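Putative (PDB 4O8S) belongs to the nucleotidyltransferase superfamily and probably transfers a nucleotidyl group, being related to AbiEii toxins of type IV toxin-antitoxin systems. Local coordinates at residues M25-T31 with S43-D49; S81-V87 with L100-Y106; L153-K158 with E208-M212; P179-V183 with L202-L207. All blocks are in the same frame, centred on the assembly; numbering follows the deposited sequence.

Contact 1: residues M25-T31 with S43-D49; sequences MVLKGET and SEDLDFD
Met25, modelled as selenomethionine (atom SE), opens the segment in an extended backbone, with chi1 to chi3 all m; its CE lies over one face of the Phe48 ring, 3.7 Å from the centroid, while SE sits obliquely in a Met-aromatic contact. Val26 forms an antiparallel hydrogen-bonded pair with Asp49: Val26 N to Asp49 O and Asp49 N to Val26 O are both 2.8 Å. Leu27 (chi1 t, chi2 p) faces Phe48 as a non-hydrogen-bonded pair, CA to CA 4.4 Å, and its CD1 lies over the other ring face, 4.1 Å from the centroid. Lys28 N donates to Asp47 O at 2.8 Å; its side chain is p then fully extended, so NZ forms a salt bridge with Asp49 OD1 at 2.8 Å. Water 1 links Lys28 O (2.7 Å) to Asp47 N (2.9 Å). Gly29, at positive phi, turns the chain into the helix. Glu30 is salt-bridged through OE2 to Lys133 and through OE1 to Arg41. Thr31 OG1 donates to Asp45 O at a very short 2.5 Å and meets Ser43 OG at 2.7 Å. This chemistry resembles the superfamily's glycine turn and Dx[DE] motif; Asp45 and Asp47 probably correspond to the metal-binding pair.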
# COMPACT_ATOMS: atom_id res chain seq x y z
N MSE A 25 -9.74 11.33 -6.43
CA MSE A 25 -9.14 10.00 -6.24
C MSE A 25 -7.90 10.05 -5.34
O MSE A 25 -7.01 10.86 -5.56
CB MSE A 25 -8.73 9.42 -7.59
CG MSE A 25 -9.89 9.19 -8.52
SE MSE A 25 -10.64 7.36 -8.24
CE MSE A 25 -9.46 6.35 -9.38
N VAL A 26 -7.83 9.16 -4.35
CA VAL A 26 -6.68 9.07 -3.45
C VAL A 26 -6.08 7.67 -3.51
O VAL A 26 -6.77 6.68 -3.16
CB VAL A 26 -7.11 9.33 -1.99
CG1 VAL A 26 -5.86 9.35 -1.05
CG2 VAL A 26 -7.93 10.62 -1.89
N LEU A 27 -4.83 7.57 -3.95
CA LEU A 27 -4.10 6.29 -3.98
C LEU A 27 -3.80 5.84 -2.56
O LEU A 27 -3.35 6.64 -1.73
CB LEU A 27 -2.79 6.43 -4.75
CG LEU A 27 -1.94 5.20 -5.10
CD1 LEU A 27 -2.62 4.36 -6.19
CD2 LEU A 27 -0.53 5.64 -5.55
N LYS A 28 -4.05 4.56 -2.27
CA LYS A 28 -3.77 4.02 -0.96
C LYS A 28 -3.02 2.70 -1.07
O LYS A 28 -2.54 2.34 -2.15
CB LYS A 28 -5.08 3.81 -0.18
CG LYS A 28 -6.04 2.86 -0.90
CD LYS A 28 -7.31 2.61 -0.07
CE LYS A 28 -8.27 1.70 -0.86
NZ LYS A 28 -9.51 1.43 -0.08
N GLY A 29 -2.90 2.02 0.05
CA GLY A 29 -2.31 0.70 0.11
C GLY A 29 -0.89 0.58 -0.37
O GLY A 29 -0.07 1.52 -0.25
N GLU A 30 -0.60 -0.57 -0.96
CA GLU A 30 0.77 -0.96 -1.24
C GLU A 30 1.45 -0.09 -2.27
O GLU A 30 2.61 0.28 -2.13
CB GLU A 30 0.80 -2.44 -1.65
CG GLU A 30 0.43 -3.28 -0.44
CD GLU A 30 0.07 -4.71 -0.78
OE1 GLU A 30 0.37 -5.17 -1.92
OE2 GLU A 30 -0.50 -5.38 0.11
N THR A 31 0.72 0.23 -3.33
CA THR A 31 1.34 1.01 -4.39
C THR A 31 1.47 2.48 -3.98
O THR A 31 2.28 3.21 -4.54
CB THR A 31 0.63 0.76 -5.74
OG1 THR A 31 0.72 -0.65 -6.05
CG2 THR A 31 1.27 1.57 -6.89
N SER A 43 5.39 -3.21 -6.45
CA SER A 43 3.94 -3.31 -6.20
C SER A 43 3.24 -3.14 -7.54
O SER A 43 3.62 -2.27 -8.32
CB SER A 43 3.50 -2.19 -5.26
OG SER A 43 2.21 -2.44 -4.69
N GLU A 44 2.20 -3.92 -7.82
CA GLU A 44 1.65 -3.96 -9.17
C GLU A 44 0.18 -3.52 -9.33
O GLU A 44 -0.26 -3.30 -10.45
CB GLU A 44 1.79 -5.37 -9.79
CG GLU A 44 3.04 -6.13 -9.40
CD GLU A 44 2.93 -7.62 -9.73
OE1 GLU A 44 2.11 -8.33 -9.09
OE2 GLU A 44 3.67 -8.09 -10.63
N ASP A 45 -0.58 -3.45 -8.24
CA ASP A 45 -2.00 -3.09 -8.33
C ASP A 45 -2.23 -1.61 -7.95
O ASP A 45 -1.46 -1.05 -7.17
CB ASP A 45 -2.85 -3.98 -7.42
CG ASP A 45 -2.72 -5.46 -7.76
OD1 ASP A 45 -2.47 -5.78 -8.96
OD2 ASP A 45 -2.88 -6.31 -6.85
N LEU A 46 -3.27 -0.98 -8.49
CA LEU A 46 -3.61 0.37 -8.06
C LEU A 46 -4.91 0.34 -7.25
O LEU A 46 -5.92 -0.24 -7.71
CB LEU A 46 -3.75 1.32 -9.25
CG LEU A 46 -2.51 1.72 -10.05
CD1 LEU A 46 -2.92 2.58 -11.22
CD2 LEU A 46 -1.52 2.48 -9.17
N ASP A 47 -4.88 0.94 -6.06
CA ASP A 47 -6.05 0.96 -5.19
C ASP A 47 -6.32 2.39 -4.74
O ASP A 47 -5.42 3.09 -4.24
CB ASP A 47 -5.81 0.05 -3.97
CG ASP A 47 -7.10 -0.48 -3.36
OD1 ASP A 47 -8.19 -0.34 -3.98
OD2 ASP A 47 -7.03 -1.08 -2.27
N PHE A 48 -7.57 2.84 -4.90
CA PHE A 48 -7.94 4.21 -4.58
C PHE A 48 -9.14 4.29 -3.65
O PHE A 48 -9.95 3.34 -3.57
CB PHE A 48 -8.33 4.97 -5.84
CG PHE A 48 -7.24 5.10 -6.85
CD1 PHE A 48 -7.07 4.13 -7.83
CD2 PHE A 48 -6.42 6.23 -6.87
CE1 PHE A 48 -6.06 4.26 -8.81
CE2 PHE A 48 -5.42 6.37 -7.84
CZ PHE A 48 -5.24 5.38 -8.81
N ASP A 49 -9.24 5.41 -2.94
CA ASP A 49 -10.51 5.82 -2.32
C ASP A 49 -10.97 7.03 -3.11
O ASP A 49 -10.14 7.77 -3.64
CB ASP A 49 -10.32 6.27 -0.87
CG ASP A 49 -10.15 5.12 0.09
OD1 ASP A 49 -10.68 4.01 -0.18
OD2 ASP A 49 -9.46 5.33 1.11
O HOH W 1 -2.42 1.16 -4.61
O HOH W 2 -1.84 -1.32 -3.83

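Contact 2: residues S81-V87 with L100-Y106; sequences SVGRYMV and LKLEISY
Two antiparallel strands, axes 4.5 Å apart at 173°, run in register from Leu100 opposite Val87 to Tyr106 opposite Ser81. Leu100 N to Val87 O and Leu100 O to Val87 N are both 2.8 Å hydrogen bonds. Lys101 CD lies 3.5 Å from CE of Met86 (selenomethionine). Leu102 N donates to Tyr85 O (2.9 Å) and Leu102 O accepts from Tyr85 N (2.8 Å). Glu103 (chi1 m, chi2 t) salt-bridges Arg84, OE2 to NE and OE1 to NH2 both 3.1 Å. This beta hairpin belongs to the mixed sheet containing strand 46-50; Val82, Arg84, Met86, Lys101, Glu103 and Ser105 share one face, Tyr85, Val87, Leu100, Leu102 and Ile104 the other, and Glu103 probably matches the superfamily's third acidic position. Ile104 pairs with Gly83 (N to O 2.7 Å, O to N 2.8 Å). Ser105 OG, hydrogen-bonded to Asp108, accepts from water 3 at 3.0 Å, as does Ser81 O. Tyr106 N donates to Ser81 O at 3.1 Å; water 4 lies 2.6 Å from Tyr106 OH and Tyr85 OH.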
# COMPACT_ATOMS: atom_id res chain seq x y z
N SER A 81 -20.48 1.28 -4.38
CA SER A 81 -19.49 1.15 -3.33
C SER A 81 -18.11 0.72 -3.85
O SER A 81 -17.10 0.93 -3.18
CB SER A 81 -19.99 0.17 -2.27
OG SER A 81 -19.95 -1.16 -2.78
N VAL A 82 -18.06 0.10 -5.03
CA VAL A 82 -16.79 -0.40 -5.54
C VAL A 82 -16.62 -0.28 -7.05
O VAL A 82 -17.58 -0.44 -7.83
CB VAL A 82 -16.54 -1.86 -5.05
CG1 VAL A 82 -17.65 -2.76 -5.50
CG2 VAL A 82 -15.21 -2.38 -5.56
N GLY A 83 -15.39 0.03 -7.46
CA GLY A 83 -14.99 0.04 -8.86
C GLY A 83 -13.85 -0.95 -9.03
O GLY A 83 -12.91 -0.96 -8.22
N ARG A 84 -13.93 -1.81 -10.04
CA ARG A 84 -12.89 -2.79 -10.28
C ARG A 84 -12.68 -2.97 -11.76
O ARG A 84 -13.59 -3.39 -12.50
CB ARG A 84 -13.23 -4.12 -9.60
CG ARG A 84 -12.17 -5.19 -9.78
CD ARG A 84 -12.40 -6.36 -8.81
NE ARG A 84 -12.46 -5.92 -7.42
CZ ARG A 84 -13.48 -6.14 -6.60
NH1 ARG A 84 -14.55 -6.79 -7.04
NH2 ARG A 84 -13.44 -5.71 -5.34
N TYR A 85 -11.47 -2.63 -12.21
CA TYR A 85 -11.16 -2.63 -13.62
C TYR A 85 -9.90 -3.43 -13.91
O TYR A 85 -8.97 -3.45 -13.09
CB TYR A 85 -10.97 -1.19 -14.12
CG TYR A 85 -12.09 -0.23 -13.79
CD1 TYR A 85 -12.21 0.31 -12.52
CD2 TYR A 85 -13.00 0.17 -14.77
CE1 TYR A 85 -13.22 1.20 -12.21
CE2 TYR A 85 -14.02 1.07 -14.46
CZ TYR A 85 -14.13 1.57 -13.18
OH TYR A 85 -15.13 2.47 -12.85
N MSE A 86 -9.87 -4.08 -15.07
CA MSE A 86 -8.68 -4.77 -15.56
C MSE A 86 -8.18 -4.02 -16.78
O MSE A 86 -8.80 -4.06 -17.85
CB MSE A 86 -9.00 -6.22 -15.89
CG MSE A 86 -9.67 -6.93 -14.71
SE MSE A 86 -8.40 -6.99 -13.21
CE MSE A 86 -9.58 -7.00 -11.63
N VAL A 87 -7.09 -3.28 -16.61
CA VAL A 87 -6.51 -2.54 -17.72
C VAL A 87 -5.52 -3.42 -18.45
O VAL A 87 -4.50 -3.81 -17.89
CB VAL A 87 -5.79 -1.27 -17.23
CG1 VAL A 87 -5.08 -0.60 -18.39
CG2 VAL A 87 -6.80 -0.32 -16.59
N LEU A 100 -3.03 -4.55 -15.64
CA LEU A 100 -2.99 -3.67 -14.47
C LEU A 100 -4.36 -3.69 -13.80
O LEU A 100 -5.36 -3.30 -14.40
CB LEU A 100 -2.64 -2.23 -14.86
CG LEU A 100 -2.78 -1.19 -13.74
CD1 LEU A 100 -1.90 -1.58 -12.57
CD2 LEU A 100 -2.40 0.19 -14.23
N LYS A 101 -4.40 -4.15 -12.55
CA LYS A 101 -5.64 -4.13 -11.79
C LYS A 101 -5.83 -2.78 -11.12
O LYS A 101 -4.92 -2.26 -10.45
CB LYS A 101 -5.68 -5.26 -10.74
CG LYS A 101 -6.93 -5.17 -9.83
CD LYS A 101 -7.26 -6.49 -9.12
CE LYS A 101 -6.24 -6.87 -8.06
NZ LYS A 101 -6.70 -8.08 -7.28
N LEU A 102 -7.01 -2.19 -11.30
CA LEU A 102 -7.31 -0.88 -10.71
C LEU A 102 -8.60 -1.00 -9.93
O LEU A 102 -9.65 -1.34 -10.49
CB LEU A 102 -7.42 0.19 -11.80
CG LEU A 102 -7.35 1.67 -11.43
CD1 LEU A 102 -7.05 2.48 -12.67
CD2 LEU A 102 -8.66 2.16 -10.80
N GLU A 103 -8.54 -0.73 -8.64
CA GLU A 103 -9.71 -0.81 -7.78
C GLU A 103 -10.02 0.50 -7.08
O GLU A 103 -9.10 1.24 -6.67
CB GLU A 103 -9.53 -1.90 -6.73
CG GLU A 103 -9.57 -3.31 -7.29
CD GLU A 103 -10.10 -4.28 -6.25
OE1 GLU A 103 -10.95 -3.86 -5.41
OE2 GLU A 103 -9.66 -5.46 -6.26
N ILE A 104 -11.30 0.79 -6.92
CA ILE A 104 -11.73 1.98 -6.22
C ILE A 104 -12.77 1.61 -5.17
O ILE A 104 -13.68 0.80 -5.44
CB ILE A 104 -12.35 3.01 -7.18
CG1 ILE A 104 -11.55 3.08 -8.48
CG2 ILE A 104 -12.46 4.39 -6.51
CD1 ILE A 104 -12.16 4.01 -9.53
N SER A 105 -12.65 2.21 -3.99
CA SER A 105 -13.70 2.14 -2.98
C SER A 105 -14.32 3.53 -2.80
O SER A 105 -13.59 4.51 -2.63
CB SER A 105 -13.12 1.64 -1.64
OG SER A 105 -14.06 1.88 -0.59
N TYR A 106 -15.66 3.62 -2.87
CA TYR A 106 -16.38 4.89 -2.70
C TYR A 106 -16.89 5.06 -1.25
O TYR A 106 -17.08 4.06 -0.56
CB TYR A 106 -17.52 5.00 -3.74
CG TYR A 106 -17.02 4.88 -5.17
CD1 TYR A 106 -16.41 5.96 -5.80
CD2 TYR A 106 -17.11 3.68 -5.87
CE1 TYR A 106 -15.92 5.86 -7.09
CE2 TYR A 106 -16.61 3.57 -7.17
CZ TYR A 106 -16.01 4.67 -7.76
OH TYR A 106 -15.51 4.60 -9.05
O HOH W 3 -16.26 -0.16 -0.52
O HOH W 4 -16.27 2.56 -10.47

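Contact 3: residues L153-K158 with E208-M212; sequences LHFLAK and ELGVM
A single carboxylate, that of Glu208, is shared by two side chains one helical turn apart on the other helix: His154 NE2 donates to Glu208 OE1 at 2.8 Å with an angle of 161°, and Lys158 NZ forms a weak hydrogen bond within a salt bridge to Glu208 OE2 at 2.9 Å. The axes of segments 153-158 and 208-212, on helices 147-159 and 202-231, cross at +41° with a closest approach of 9.7 Å, and the closest CA pairs are His154 with Leu209 (5.4 Å) and Ala157 with Met212 (6.8 Å). Both backbones are regular alpha helix. His154 takes chi1 t and chi2 near -87°, Glu208 is t,t, and Lys158 stays t through chi3. Met212, modelled as selenomethionine (m,t,m), packs beside His154 and Lys158: its CE comes 3.4 Å from His154 CD2 and 4.1 Å from Ala157 CB, while SE is 3.7 Å from Lys158 CA. Leu209 CD1 meets Ala157 CB at 3.8 Å, and Leu209 CD2 lies 4.4 Å from Leu153 CB. Leu172 and Phe175 of helix 166-176 also touch Leu209. The chemistry of this helix-to-helix packing implies a small apolar interface fastened by a His-carboxylate bond and an ion pair.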
# COMPACT_ATOMS: atom_id res chain seq x y z
N LEU A 153 4.63 -3.65 6.96
CA LEU A 153 4.54 -3.16 8.34
C LEU A 153 5.93 -3.00 8.95
O LEU A 153 6.18 -2.06 9.72
CB LEU A 153 3.67 -4.06 9.21
CG LEU A 153 2.16 -3.81 9.06
CD1 LEU A 153 1.37 -4.80 9.91
CD2 LEU A 153 1.83 -2.38 9.46
N HIS A 154 6.84 -3.91 8.61
CA HIS A 154 8.23 -3.83 9.04
C HIS A 154 8.88 -2.58 8.43
O HIS A 154 9.55 -1.83 9.12
CB HIS A 154 8.97 -5.10 8.63
CG HIS A 154 10.45 -5.04 8.82
ND1 HIS A 154 11.30 -4.52 7.86
CD2 HIS A 154 11.23 -5.44 9.85
CE1 HIS A 154 12.54 -4.60 8.30
NE2 HIS A 154 12.53 -5.15 9.51
N PHE A 155 8.66 -2.37 7.13
CA PHE A 155 9.16 -1.19 6.44
C PHE A 155 8.66 0.09 7.11
O PHE A 155 9.41 1.07 7.29
CB PHE A 155 8.68 -1.20 4.98
CG PHE A 155 8.90 0.10 4.26
CD1 PHE A 155 10.14 0.39 3.68
CD2 PHE A 155 7.88 1.05 4.16
CE1 PHE A 155 10.36 1.59 3.03
CE2 PHE A 155 8.09 2.27 3.51
CZ PHE A 155 9.33 2.54 2.93
N LEU A 156 7.37 0.08 7.45
CA LEU A 156 6.75 1.24 8.08
C LEU A 156 7.31 1.50 9.49
O LEU A 156 7.64 2.63 9.82
CB LEU A 156 5.23 1.06 8.13
CG LEU A 156 4.59 1.28 6.75
CD1 LEU A 156 3.19 0.71 6.70
CD2 LEU A 156 4.55 2.77 6.40
N ALA A 157 7.41 0.46 10.31
CA ALA A 157 7.96 0.62 11.65
C ALA A 157 9.42 1.07 11.60
O ALA A 157 9.88 1.86 12.45
CB ALA A 157 7.85 -0.70 12.43
N LYS A 158 10.16 0.59 10.61
CA LYS A 158 11.58 0.90 10.50
C LYS A 158 11.84 2.32 10.00
O LYS A 158 12.74 3.01 10.50
CB LYS A 158 12.27 -0.11 9.57
CG LYS A 158 13.81 -0.06 9.60
CD LYS A 158 14.41 -1.05 8.59
CE LYS A 158 15.93 -1.10 8.67
NZ LYS A 158 16.42 -2.21 9.55
N GLU A 208 12.91 -8.64 13.99
CA GLU A 208 13.15 -7.21 14.03
C GLU A 208 11.87 -6.40 14.25
O GLU A 208 11.88 -5.42 15.01
CB GLU A 208 13.89 -6.75 12.77
CG GLU A 208 14.29 -5.29 12.87
CD GLU A 208 15.17 -4.82 11.73
OE1 GLU A 208 15.12 -5.44 10.64
OE2 GLU A 208 15.91 -3.83 11.92
N LEU A 209 10.77 -6.81 13.60
CA LEU A 209 9.49 -6.10 13.78
C LEU A 209 8.96 -6.20 15.20
O LEU A 209 8.51 -5.20 15.77
CB LEU A 209 8.42 -6.57 12.79
CG LEU A 209 7.04 -5.92 13.07
CD1 LEU A 209 7.13 -4.40 12.95
CD2 LEU A 209 5.92 -6.49 12.18
N GLY A 210 8.97 -7.41 15.77
CA GLY A 210 8.49 -7.59 17.13
C GLY A 210 9.19 -6.68 18.12
O GLY A 210 8.56 -6.04 18.99
N VAL A 211 10.51 -6.57 17.97
CA VAL A 211 11.30 -5.73 18.86
C VAL A 211 11.08 -4.24 18.61
O VAL A 211 10.92 -3.48 19.57
CB VAL A 211 12.80 -6.09 18.77
CG1 VAL A 211 13.64 -5.13 19.59
CG2 VAL A 211 13.02 -7.52 19.23
N MSE A 212 11.06 -3.81 17.35
CA MSE A 212 10.79 -2.40 17.03
C MSE A 212 9.44 -1.96 17.56
O MSE A 212 9.29 -0.83 18.04
CB MSE A 212 10.83 -2.15 15.52
CG MSE A 212 12.21 -2.28 14.90
SE MSE A 212 12.25 -1.72 12.99
CE MSE A 212 11.12 -3.12 12.32

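Contact 4: residues P179-V183 with L202-L207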
# COMPACT_ATOMS: atom_id res chain seq x y z
N PRO A 179 7.17 -13.86 17.18
CA PRO A 179 7.87 -13.92 15.89
C PRO A 179 7.88 -15.31 15.27
O PRO A 179 7.92 -15.41 14.04
CB PRO A 179 9.29 -13.47 16.25
CG PRO A 179 9.09 -12.54 17.41
CD PRO A 179 7.99 -13.20 18.21
N ASP A 180 7.85 -16.36 16.09
CA ASP A 180 7.81 -17.73 15.57
C ASP A 180 6.49 -18.01 14.86
O ASP A 180 6.47 -18.68 13.82
CB ASP A 180 8.02 -18.74 16.70
CG ASP A 180 9.50 -18.97 17.01
OD1 ASP A 180 10.32 -18.08 16.70
OD2 ASP A 180 9.82 -20.04 17.58
N LYS A 181 5.40 -17.50 15.42
CA LYS A 181 4.08 -17.65 14.81
C LYS A 181 4.03 -16.96 13.44
O LYS A 181 3.46 -17.48 12.48
CB LYS A 181 3.00 -17.06 15.74
CG LYS A 181 1.57 -17.19 15.23
CD LYS A 181 0.62 -16.35 16.08
CE LYS A 181 -0.80 -16.38 15.53
NZ LYS A 181 -0.83 -16.07 14.07
N LEU A 182 4.64 -15.78 13.37
CA LEU A 182 4.70 -15.04 12.11
C LEU A 182 5.44 -15.85 11.05
O LEU A 182 5.01 -15.92 9.90
CB LEU A 182 5.40 -13.69 12.31
CG LEU A 182 4.71 -12.62 13.14
CD1 LEU A 182 5.63 -11.42 13.30
CD2 LEU A 182 3.38 -12.21 12.51
N VAL A 183 6.56 -16.46 11.44
CA VAL A 183 7.31 -17.27 10.49
C VAL A 183 6.44 -18.44 10.02
O VAL A 183 6.29 -18.66 8.81
CB VAL A 183 8.63 -17.77 11.12
CG1 VAL A 183 9.39 -18.63 10.13
CG2 VAL A 183 9.48 -16.58 11.51
N LEU A 202 12.55 -13.71 6.08
CA LEU A 202 11.34 -13.75 6.88
C LEU A 202 11.63 -13.80 8.38
O LEU A 202 11.01 -13.06 9.17
CB LEU A 202 10.45 -14.93 6.47
CG LEU A 202 9.24 -15.14 7.39
CD1 LEU A 202 8.42 -13.88 7.50
CD2 LEU A 202 8.36 -16.28 6.89
N GLU A 203 12.56 -14.67 8.78
CA GLU A 203 12.94 -14.78 10.19
C GLU A 203 13.46 -13.46 10.76
O GLU A 203 13.01 -13.01 11.81
CB GLU A 203 13.98 -15.89 10.39
CG GLU A 203 13.41 -17.25 10.83
CD GLU A 203 13.08 -17.31 12.33
OE1 GLU A 203 13.12 -16.25 13.00
OE2 GLU A 203 12.76 -18.42 12.83
N GLU A 204 14.41 -12.84 10.06
CA GLU A 204 15.01 -11.59 10.53
C GLU A 204 13.94 -10.50 10.60
O GLU A 204 13.84 -9.78 11.60
CB GLU A 204 16.17 -11.16 9.62
CG GLU A 204 16.93 -9.91 10.10
CD GLU A 204 18.07 -9.50 9.17
OE1 GLU A 204 19.11 -10.21 9.14
OE2 GLU A 204 17.93 -8.48 8.46
N THR A 205 13.13 -10.40 9.55
CA THR A 205 12.05 -9.42 9.51
C THR A 205 11.09 -9.60 10.69
O THR A 205 10.71 -8.63 11.35
CB THR A 205 11.25 -9.51 8.19
OG1 THR A 205 12.09 -9.11 7.09
CG2 THR A 205 10.01 -8.60 8.24
N ALA A 206 10.72 -10.85 10.96
CA ALA A 206 9.77 -11.14 12.03
C ALA A 206 10.34 -10.74 13.39
O ALA A 206 9.65 -10.11 14.20
CB ALA A 206 9.42 -12.61 12.02
N LEU A 207 11.59 -11.12 13.64
CA LEU A 207 12.26 -10.78 14.89
C LEU A 207 12.40 -9.28 15.03
O LEU A 207 12.05 -8.72 16.07
CB LEU A 207 13.67 -11.40 14.95
CG LEU A 207 13.69 -12.89 15.27
CD1 LEU A 207 15.10 -13.47 15.11
CD2 LEU A 207 13.17 -13.12 16.68
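This is apolar packing of a helical hairpin: the first turn of helix 179-192 lies against the first turns of the next helix, 202-231, and the centre of the contact lies about 21 Å from the centre of the chain. The segment axes approach to 8.8 Å at 143°, so these segments run roughly antiparallel but splayed. The register agrees, with Pro179 CA 5.1 Å from Ala206 CA and Val183 CA 6.2 Å from Glu203 CA. Ala206 is the small residue that permits the close approach; its CB sits 3.8 Å from Pro179 O, 4.2 Å from Leu182 CB and 4.0 Å from Val183 CG2. Val183, with chi1 t, also places CG1 4.1 Å from Leu202 CD2 and CG2 3.8 Å from Glu203 CD. Pro179 CB meets Leu207 CD2 at 3.9 Å. Leu202 also touches Tyr186, Leu187 and Val190 further along helix 179-192. Near the helix starts, Asp178 OD1 accepts from Lys181 N and Asp201 OD1 from Glu204 N. Asp180 OD1 and Glu203 OE2, like in charge, stand 4.6 Å apart without a bond. With no polar bond between the segments, their direct association rests mainly on aliphatic contacts.

Along the chain contact 1 comes first, then contact 2, with contacts 3 and 4 in the helical C-terminal part. Contacts 1 and 2, centres 10 Å apart, share one mixed sheet: strands 46-50 and 98-106 are parallel neighbours, and Leu46 O to Glu103 N and Phe48 N to Glu103 O, both 2.8 Å, are probable hydrogen bonds. Contacts 3 and 4, centres 11 Å apart, both use helix 202-231; residues 179-207 of contact 4 fall between the two segments of contact 3. The sheet with the probable catalytic acids and the C-terminal helices thus form two adjoining parts, contacts 1 and 3 being 22 Å apart between centres and about 8 Å between nearest atoms.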